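Local coordinates for 2-dehydro-3-deoxy-D-arabinonate dehydratase (Sulfolobus solfataricus, PDB 2Q18), which catalyses the magnesium-dependent dehydration of 2-dehydro-3-deoxy-D-arabinonate to 2,5-dioxopentanoate, a step in the pentose oxidation pathway that leads to 2-oxoglutarate, at residues W77-Y83 and L252-A257; K201-S205 and M229-E234. All blocks are in the same frame, centred on the assembly; numbering follows the deposited sequence.

Overall arrangement
Both contacts tie parts of one FAH-family chain together, on the same side of its centre, but in different surroundings. Contact 1, between 77-83 and 252-257, is buried about 10 Å from the chain centre and holds two substrate-binding residues; parallel strand pairing passes into loops joined through waters. Contact 2, between 201-205 and 229-234, lies about 16 Å out, is only partly buried and rests mainly on one loop tyrosine whose hydroxyl meets the start of helix 233-241, the helix that precedes strand 250-253. The two adjoin: S82 O lies 2.7 Å from R230 N, a probable hydrogen bond, and the ring of Y83 packs on M229.

Contact 1 of 2, residues W77-Y83 and L252-A257; sequences WGSGISY and LTTGTA
The ring of Y83 is wedged against the loop that follows strand 250-253: A257 CB lies over one face, 3.7 Å from the ring centroid, a CH-pi contact offset toward the CG-CD2 side. At the rim, G255 O comes near the ring plane beside CE1, and a water lies in plane at the phenol end. This water, 2.8 Å from Y83 OH, donates to T254 OG1 and G255 O, joining the phenol to the loop; T254 OG1 is also hydrogen-bonded to L146 O of strand 140-150. With CG anti to its carbonyl carbon (chi1 -77°), Y83 carries its ring across T256 to this water. Replacing Y83 by alanine would remove the ring and is likely to leave the A257 methyl without its aromatic partner and the water without its phenol contact.

S82 OG, held between its own N and carbonyl carbon (chi1 61°), donates to T254 O at 2.6 Å, in the carbonyl plane and on a lone pair. G255 fits beside this hydroxyl because it has no CB, and its positive phi (93°) also calls for glycine. Before the loops, the strands pair in parallel: T253 N donates to W77 O at 2.9 Å, and S79 N to T253 O at 2.8 Å. L252 CD1 packs against W77 CB on one face of the sheet.

A second water accepts from I81 N and T256 N, so the backbones of two substrate-binding residues share a partner. T253 OG1 bonds to E145, a magnesium ligand that also accepts from G255 N. Parallel pairing thus fixes the strands, while hydroxyl, glycine and water shape the loops; the bonds to E145 probably help orient its carboxylate in the metal site.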
ATOM      1  N   TRP A  77      27.499  -2.226  -5.711  1.00 21.91           N
ATOM      2  CA  TRP A  77      28.549  -2.079  -6.703  1.00 23.26           C
ATOM      3  C   TRP A  77      29.899  -2.368  -6.053  1.00 25.18           C
ATOM      4  O   TRP A  77      30.060  -2.245  -4.835  1.00 24.43           O
ATOM      5  CB  TRP A  77      28.551  -0.655  -7.270  1.00 22.98           C
ATOM      6  CG  TRP A  77      27.355  -0.317  -8.126  1.00 22.93           C
ATOM      7  CD1 TRP A  77      26.093  -0.017  -7.696  1.00 22.03           C
ATOM      8  CD2 TRP A  77      27.325  -0.225  -9.556  1.00 23.81           C
ATOM      9  NE1 TRP A  77      25.276   0.256  -8.773  1.00 22.45           N
ATOM     10  CE2 TRP A  77      26.008   0.136  -9.926  1.00 23.43           C
ATOM     11  CE3 TRP A  77      28.289  -0.400 -10.563  1.00 23.64           C
ATOM     12  CZ2 TRP A  77      25.624   0.315 -11.261  1.00 23.00           C
ATOM     13  CZ3 TRP A  77      27.907  -0.225 -11.889  1.00 23.82           C
ATOM     14  CH2 TRP A  77      26.585   0.134 -12.224  1.00 22.37           C
ATOM     15  N   GLY A  78      30.872  -2.740  -6.875  1.00 26.60           N
ATOM     16  CA  GLY A  78      32.204  -3.012  -6.374  1.00 28.85           C
ATOM     17  C   GLY A  78      33.282  -2.296  -7.151  1.00 31.21           C
ATOM     18  O   GLY A  78      33.098  -1.932  -8.314  1.00 30.34           O
ATOM     19  N   SER A  79      34.404  -2.071  -6.479  1.00 33.30           N
ATOM     20  CA  SER A  79      35.623  -1.638  -7.128  1.00 36.17           C
ATOM     21  C   SER A  79      36.680  -2.705  -6.857  1.00 37.52           C
ATOM     22  O   SER A  79      36.577  -3.471  -5.894  1.00 38.99           O
ATOM     23  CB  SER A  79      36.065  -0.278  -6.594  1.00 36.48           C
ATOM     24  OG  SER A  79      36.885   0.396  -7.538  1.00 40.89           O
ATOM     25  N   GLY A  80      37.671  -2.783  -7.730  1.00 38.21           N
ATOM     26  CA  GLY A  80      38.768  -3.724  -7.555  1.00 38.71           C
ATOM     27  C   GLY A  80      40.076  -3.077  -7.940  1.00 38.83           C
ATOM     28  O   GLY A  80      40.089  -1.974  -8.506  1.00 38.62           O
ATOM     29  N   ILE A  81      41.173  -3.771  -7.636  1.00 38.94           N
ATOM     30  CA  ILE A  81      42.534  -3.296  -7.924  1.00 38.68           C
ATOM     31  C   ILE A  81      42.746  -1.908  -7.314  1.00 38.49           C
ATOM     32  O   ILE A  81      43.242  -0.987  -7.968  1.00 38.55           O
ATOM     33  CB  ILE A  81      42.847  -3.310  -9.451  1.00 38.71           C
ATOM     34  CG1 ILE A  81      42.181  -4.513 -10.130  1.00 38.77           C
ATOM     35  CG2 ILE A  81      44.363  -3.333  -9.692  1.00 39.98           C
ATOM     36  CD1 ILE A  81      41.871  -4.309 -11.602  1.00 42.55           C
ATOM     37  N   SER A  82      42.351  -1.772  -6.051  1.00 37.94           N
ATOM     38  CA  SER A  82      42.395  -0.491  -5.353  1.00 38.67           C
ATOM     39  C   SER A  82      43.534  -0.413  -4.338  1.00 39.36           C
ATOM     40  O   SER A  82      43.793   0.649  -3.765  1.00 39.11           O
ATOM     41  CB  SER A  82      41.058  -0.231  -4.657  1.00 38.21           C
ATOM     42  OG  SER A  82      40.788  -1.245  -3.707  1.00 39.51           O
ATOM     43  N   TYR A  83      44.206  -1.541  -4.121  1.00 40.10           N
ATOM     44  CA  TYR A  83      45.287  -1.629  -3.146  1.00 41.71           C
ATOM     45  C   TYR A  83      46.654  -1.686  -3.821  1.00 43.20           C
ATOM     46  O   TYR A  83      46.770  -2.137  -4.963  1.00 43.17           O
ATOM     47  CB  TYR A  83      45.097  -2.858  -2.253  1.00 40.40           C
ATOM     48  CG  TYR A  83      44.048  -2.696  -1.171  1.00 39.06           C
ATOM     49  CD1 TYR A  83      42.686  -2.835  -1.457  1.00 36.36           C
ATOM     50  CD2 TYR A  83      44.422  -2.423   0.146  1.00 38.82           C
ATOM     51  CE1 TYR A  83      41.721  -2.694  -0.459  1.00 36.28           C
ATOM     52  CE2 TYR A  83      43.465  -2.290   1.154  1.00 39.49           C
ATOM     53  CZ  TYR A  83      42.117  -2.424   0.841  1.00 38.36           C
ATOM     54  OH  TYR A  83      41.174  -2.287   1.834  1.00 37.38           O
ATOM     55  N   LEU A 252      28.731   0.522  -1.961  1.00 23.38           N
ATOM     56  CA  LEU A 252      29.927   0.371  -2.776  1.00 24.53           C
ATOM     57  C   LEU A 252      31.011  -0.310  -1.953  1.00 24.70           C
ATOM     58  O   LEU A 252      31.411   0.190  -0.901  1.00 24.08           O
ATOM     59  CB  LEU A 252      30.427   1.729  -3.289  1.00 24.52           C
ATOM     60  CG  LEU A 252      31.799   1.759  -3.977  1.00 24.28           C
ATOM     61  CD1 LEU A 252      31.799   1.009  -5.312  1.00 21.88           C
ATOM     62  CD2 LEU A 252      32.263   3.194  -4.173  1.00 25.17           C
ATOM     63  N   THR A 253      31.476  -1.452  -2.441  1.00 26.38           N
ATOM     64  CA  THR A 253      32.555  -2.174  -1.782  1.00 28.08           C
ATOM     65  C   THR A 253      33.894  -1.834  -2.453  1.00 29.03           C
ATOM     66  O   THR A 253      33.993  -1.783  -3.681  1.00 29.78           O
ATOM     67  CB  THR A 253      32.257  -3.699  -1.670  1.00 27.82           C
ATOM     68  OG1 THR A 253      33.270  -4.333  -0.880  1.00 29.00           O
ATOM     69  CG2 THR A 253      32.151  -4.372  -3.038  1.00 27.50           C
ATOM     70  N   THR A 254      34.912  -1.575  -1.638  1.00 30.05           N
ATOM     71  CA  THR A 254      36.076  -0.804  -2.088  1.00 30.26           C
ATOM     72  C   THR A 254      37.326  -1.590  -2.523  1.00 30.86           C
ATOM     73  O   THR A 254      38.426  -1.028  -2.583  1.00 30.87           O
ATOM     74  CB  THR A 254      36.461   0.259  -1.040  1.00 30.53           C
ATOM     75  OG1 THR A 254      36.858  -0.385   0.174  1.00 31.95           O
ATOM     76  CG2 THR A 254      35.274   1.187  -0.755  1.00 30.00           C
ATOM     77  N   GLY A 255      37.154  -2.869  -2.853  1.00 30.49           N
ATOM     78  CA  GLY A 255      38.273  -3.722  -3.281  1.00 31.40           C
ATOM     79  C   GLY A 255      38.916  -4.493  -2.138  1.00 32.43           C
ATOM     80  O   GLY A 255      38.633  -4.232  -0.966  1.00 31.89           O
ATOM     81  N   THR A 256      39.780  -5.450  -2.475  1.00 33.33           N
ATOM     82  CA  THR A 256      40.464  -6.256  -1.455  1.00 34.12           C
ATOM     83  C   THR A 256      41.976  -6.354  -1.667  1.00 34.36           C
ATOM     84  O   THR A 256      42.467  -6.238  -2.792  1.00 33.81           O
ATOM     85  CB  THR A 256      39.866  -7.687  -1.340  1.00 33.97           C
ATOM     86  OG1 THR A 256      40.309  -8.290  -0.119  1.00 35.18           O
ATOM     87  CG2 THR A 256      40.285  -8.571  -2.517  1.00 33.43           C
ATOM     88  N   ALA A 257      42.700  -6.560  -0.569  1.00 35.12           N
ATOM     89  CA  ALA A 257      44.131  -6.863  -0.623  1.00 35.91           C
ATOM     90  C   ALA A 257      44.458  -8.231  -0.015  1.00 36.31           C
ATOM     91  O   ALA A 257      45.625  -8.628   0.023  1.00 37.28           O
ATOM     92  CB  ALA A 257      44.931  -5.776   0.067  1.00 35.99           C
TER
HETATM   93  O   HOH W   1      40.226  -5.892  -5.434  1.00 44.38           O
HETATM   94  O   HOH W   2      38.525  -2.542   0.949  1.00 30.55           O
HETATM   95  O   HOH W   3      43.020  -4.383  -4.697  1.00 44.83           O

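Contact 2 of 2, residues K201-S205 and M229-E234; sequences KNPYS and MRRKIE
A type I beta turn from N202 to S205, closed by S205 N to N202 O at 3.1 Å, carries Y204 toward the N-terminus of helix 233-241, its CA 7.2 Å from M229 CA. N202 OD1 accepts from Y204 N from above the carboxamide plane, forming an Asx turn that braces the backbone beneath the tyrosine.

Y204 reaches across with its ring. A chi1 of -57° sets CG beside the backbone N, opposite the carbonyl carbon, and points the phenol at the helix start, where I233 N donates to Y204 OH at 2.7 Å, nearly straight (162°) and in the ring plane. K232, the N-cap residue, brings CB to 3.4 Å from Y204 OH, and CB, CG1 and CD1 of I233 gather round the hydroxyl, its side chain slanting across that of Y204. At another part of the ring's edge, M229 SD lies 3.9 Å from CE2, an in-plane Met-aromatic contact made by a side chain crossing at about a right angle. P203 CB adds a looser touch on I233 CD1.

Elsewhere, P203 O accepts from T226 OG1, and I233 also packs on I156 of strand 156-167. The loop between strands 188-195 and 207-214 is thereby joined to the first turn of the helix. Accepting from a first-turn amide, Y204 OH satisfies an N-H that has no partner one turn earlier in the helix, and the helix dipole would probably favour an oxygen there.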
ATOM      1  N   LYS A 201      36.998   7.458  12.524  1.00 48.48           N
ATOM      2  CA  LYS A 201      37.795   8.681  12.401  1.00 49.23           C
ATOM      3  C   LYS A 201      38.634   8.694  11.126  1.00 47.97           C
ATOM      4  O   LYS A 201      38.743   9.723  10.456  1.00 48.28           O
ATOM      5  CB  LYS A 201      38.692   8.874  13.633  1.00 50.44           C
ATOM      6  CG  LYS A 201      37.944   9.274  14.910  1.00 54.18           C
ATOM      7  CD  LYS A 201      37.450  10.723  14.852  1.00 59.33           C
ATOM      8  CE  LYS A 201      36.513  11.051  16.008  1.00 61.79           C
ATOM      9  NZ  LYS A 201      37.212  11.062  17.328  1.00 63.60           N
ATOM     10  N   ASN A 202      39.211   7.542  10.792  1.00 46.39           N
ATOM     11  CA  ASN A 202      40.030   7.405   9.598  1.00 45.13           C
ATOM     12  C   ASN A 202      39.774   6.070   8.902  1.00 44.22           C
ATOM     13  O   ASN A 202      40.244   5.026   9.369  1.00 43.89           O
ATOM     14  CB  ASN A 202      41.515   7.564   9.944  1.00 45.19           C
ATOM     15  CG  ASN A 202      42.407   7.670   8.712  1.00 45.76           C
ATOM     16  OD1 ASN A 202      41.949   7.562   7.572  1.00 45.14           O
ATOM     17  ND2 ASN A 202      43.697   7.883   8.944  1.00 46.75           N
ATOM     18  N   PRO A 203      39.023   6.097   7.782  1.00 43.11           N
ATOM     19  CA  PRO A 203      38.738   4.880   7.017  1.00 42.37           C
ATOM     20  C   PRO A 203      39.991   4.247   6.420  1.00 41.58           C
ATOM     21  O   PRO A 203      39.972   3.069   6.065  1.00 40.98           O
ATOM     22  CB  PRO A 203      37.799   5.369   5.906  1.00 41.99           C
ATOM     23  CG  PRO A 203      38.060   6.827   5.796  1.00 43.14           C
ATOM     24  CD  PRO A 203      38.386   7.284   7.182  1.00 42.88           C
ATOM     25  N   TYR A 204      41.068   5.025   6.323  1.00 41.20           N
ATOM     26  CA  TYR A 204      42.330   4.538   5.764  1.00 41.20           C
ATOM     27  C   TYR A 204      43.324   4.109   6.845  1.00 40.88           C
ATOM     28  O   TYR A 204      44.532   4.043   6.609  1.00 41.28           O
ATOM     29  CB  TYR A 204      42.933   5.573   4.802  1.00 41.33           C
ATOM     30  CG  TYR A 204      41.990   5.933   3.674  1.00 42.05           C
ATOM     31  CD1 TYR A 204      41.349   7.170   3.642  1.00 42.35           C
ATOM     32  CD2 TYR A 204      41.713   5.020   2.654  1.00 42.02           C
ATOM     33  CE1 TYR A 204      40.469   7.497   2.611  1.00 43.29           C
ATOM     34  CE2 TYR A 204      40.838   5.334   1.625  1.00 42.74           C
ATOM     35  CZ  TYR A 204      40.220   6.571   1.609  1.00 42.52           C
ATOM     36  OH  TYR A 204      39.355   6.878   0.587  1.00 43.13           O
ATOM     37  N   SER A 205      42.797   3.804   8.028  1.00 40.14           N
ATOM     38  CA  SER A 205      43.587   3.232   9.112  1.00 39.98           C
ATOM     39  C   SER A 205      42.771   2.185   9.874  1.00 38.81           C
ATOM     40  O   SER A 205      42.485   2.342  11.061  1.00 39.38           O
ATOM     41  CB  SER A 205      44.093   4.328  10.053  1.00 39.83           C
ATOM     42  OG  SER A 205      45.068   3.805  10.934  1.00 42.13           O
ATOM     43  N   MET A 229      45.370   0.986   0.833  1.00 39.02           N
ATOM     44  CA  MET A 229      44.478   1.345  -0.271  1.00 39.45           C
ATOM     45  C   MET A 229      45.059   2.540  -1.023  1.00 40.25           C
ATOM     46  O   MET A 229      45.345   3.584  -0.430  1.00 39.59           O
ATOM     47  CB  MET A 229      43.054   1.641   0.217  1.00 38.96           C
ATOM     48  CG  MET A 229      41.973   1.426  -0.856  1.00 39.79           C
ATOM     49  SD  MET A 229      40.306   2.012  -0.429  1.00 38.39           S
ATOM     50  CE  MET A 229      40.044   1.192   1.144  1.00 33.57           C
ATOM     51  N   ARG A 230      45.244   2.362  -2.326  1.00 41.67           N
ATOM     52  CA  ARG A 230      45.873   3.368  -3.175  1.00 43.81           C
ATOM     53  C   ARG A 230      44.813   4.176  -3.925  1.00 43.93           C
ATOM     54  O   ARG A 230      44.907   5.401  -4.021  1.00 44.49           O
ATOM     55  CB  ARG A 230      46.847   2.691  -4.143  1.00 44.42           C
ATOM     56  CG  ARG A 230      47.595   3.637  -5.066  1.00 49.14           C
ATOM     57  CD  ARG A 230      48.636   2.880  -5.870  1.00 55.41           C
ATOM     58  NE  ARG A 230      48.983   3.551  -7.124  1.00 59.82           N
ATOM     59  CZ  ARG A 230      48.337   3.380  -8.276  1.00 62.31           C
ATOM     60  NH1 ARG A 230      47.289   2.564  -8.352  1.00 63.05           N
ATOM     61  NH2 ARG A 230      48.736   4.033  -9.360  1.00 63.42           N
ATOM     62  N   ARG A 231      43.809   3.480  -4.450  1.00 43.74           N
ATOM     63  CA  ARG A 231      42.672   4.120  -5.094  1.00 43.79           C
ATOM     64  C   ARG A 231      41.640   4.497  -4.033  1.00 43.35           C
ATOM     65  O   ARG A 231      40.932   3.633  -3.509  1.00 44.25           O
ATOM     66  CB  ARG A 231      42.065   3.181  -6.138  1.00 43.70           C
ATOM     67  CG  ARG A 231      41.122   3.860  -7.110  1.00 46.15           C
ATOM     68  CD  ARG A 231      41.878   4.603  -8.195  1.00 47.08           C
ATOM     69  NE  ARG A 231      42.416   3.702  -9.212  1.00 45.82           N
ATOM     70  CZ  ARG A 231      42.702   4.070 -10.455  1.00 42.93           C
ATOM     71  NH1 ARG A 231      43.183   3.181 -11.315  1.00 39.76           N
ATOM     72  NH2 ARG A 231      42.496   5.324 -10.843  1.00 43.22           N
ATOM     73  N   LYS A 232      41.561   5.788  -3.718  1.00 42.46           N
ATOM     74  CA  LYS A 232      40.714   6.268  -2.624  1.00 42.15           C
ATOM     75  C   LYS A 232      39.210   6.135  -2.906  1.00 40.76           C
ATOM     76  O   LYS A 232      38.784   6.092  -4.063  1.00 39.46           O
ATOM     77  CB  LYS A 232      41.095   7.699  -2.220  1.00 43.43           C
ATOM     78  CG  LYS A 232      40.747   8.785  -3.241  1.00 47.76           C
ATOM     79  CD  LYS A 232      41.697   9.984  -3.138  1.00 55.51           C
ATOM     80  CE  LYS A 232      41.506  10.769  -1.841  1.00 57.94           C
ATOM     81  NZ  LYS A 232      42.264  12.052  -1.848  1.00 60.43           N
ATOM     82  N   ILE A 233      38.427   6.069  -1.831  1.00 39.24           N
ATOM     83  CA  ILE A 233      36.984   5.831  -1.904  1.00 38.15           C
ATOM     84  C   ILE A 233      36.252   6.958  -2.642  1.00 38.19           C
ATOM     85  O   ILE A 233      35.390   6.694  -3.481  1.00 37.37           O
ATOM     86  CB  ILE A 233      36.380   5.608  -0.491  1.00 37.95           C
ATOM     87  CG1 ILE A 233      37.038   4.391   0.174  1.00 36.41           C
ATOM     88  CG2 ILE A 233      34.857   5.451  -0.565  1.00 36.36           C
ATOM     89  CD1 ILE A 233      36.812   4.293   1.670  1.00 36.97           C
ATOM     90  N   GLU A 234      36.611   8.200  -2.321  1.00 38.59           N
ATOM     91  CA  GLU A 234      36.097   9.401  -2.991  1.00 40.23           C
ATOM     92  C   GLU A 234      36.149   9.272  -4.518  1.00 37.88           C
ATOM     93  O   GLU A 234      35.179   9.585  -5.204  1.00 37.28           O
ATOM     94  CB  GLU A 234      36.886  10.630  -2.515  1.00 40.47           C
ATOM     95  CG  GLU A 234      36.602  11.939  -3.252  1.00 45.33           C
ATOM     96  CD  GLU A 234      37.568  13.067  -2.860  1.00 46.45           C
ATOM     97  OE1 GLU A 234      38.742  12.779  -2.525  1.00 53.63           O
ATOM     98  OE2 GLU A 234      37.150  14.247  -2.899  1.00 53.44           O
TER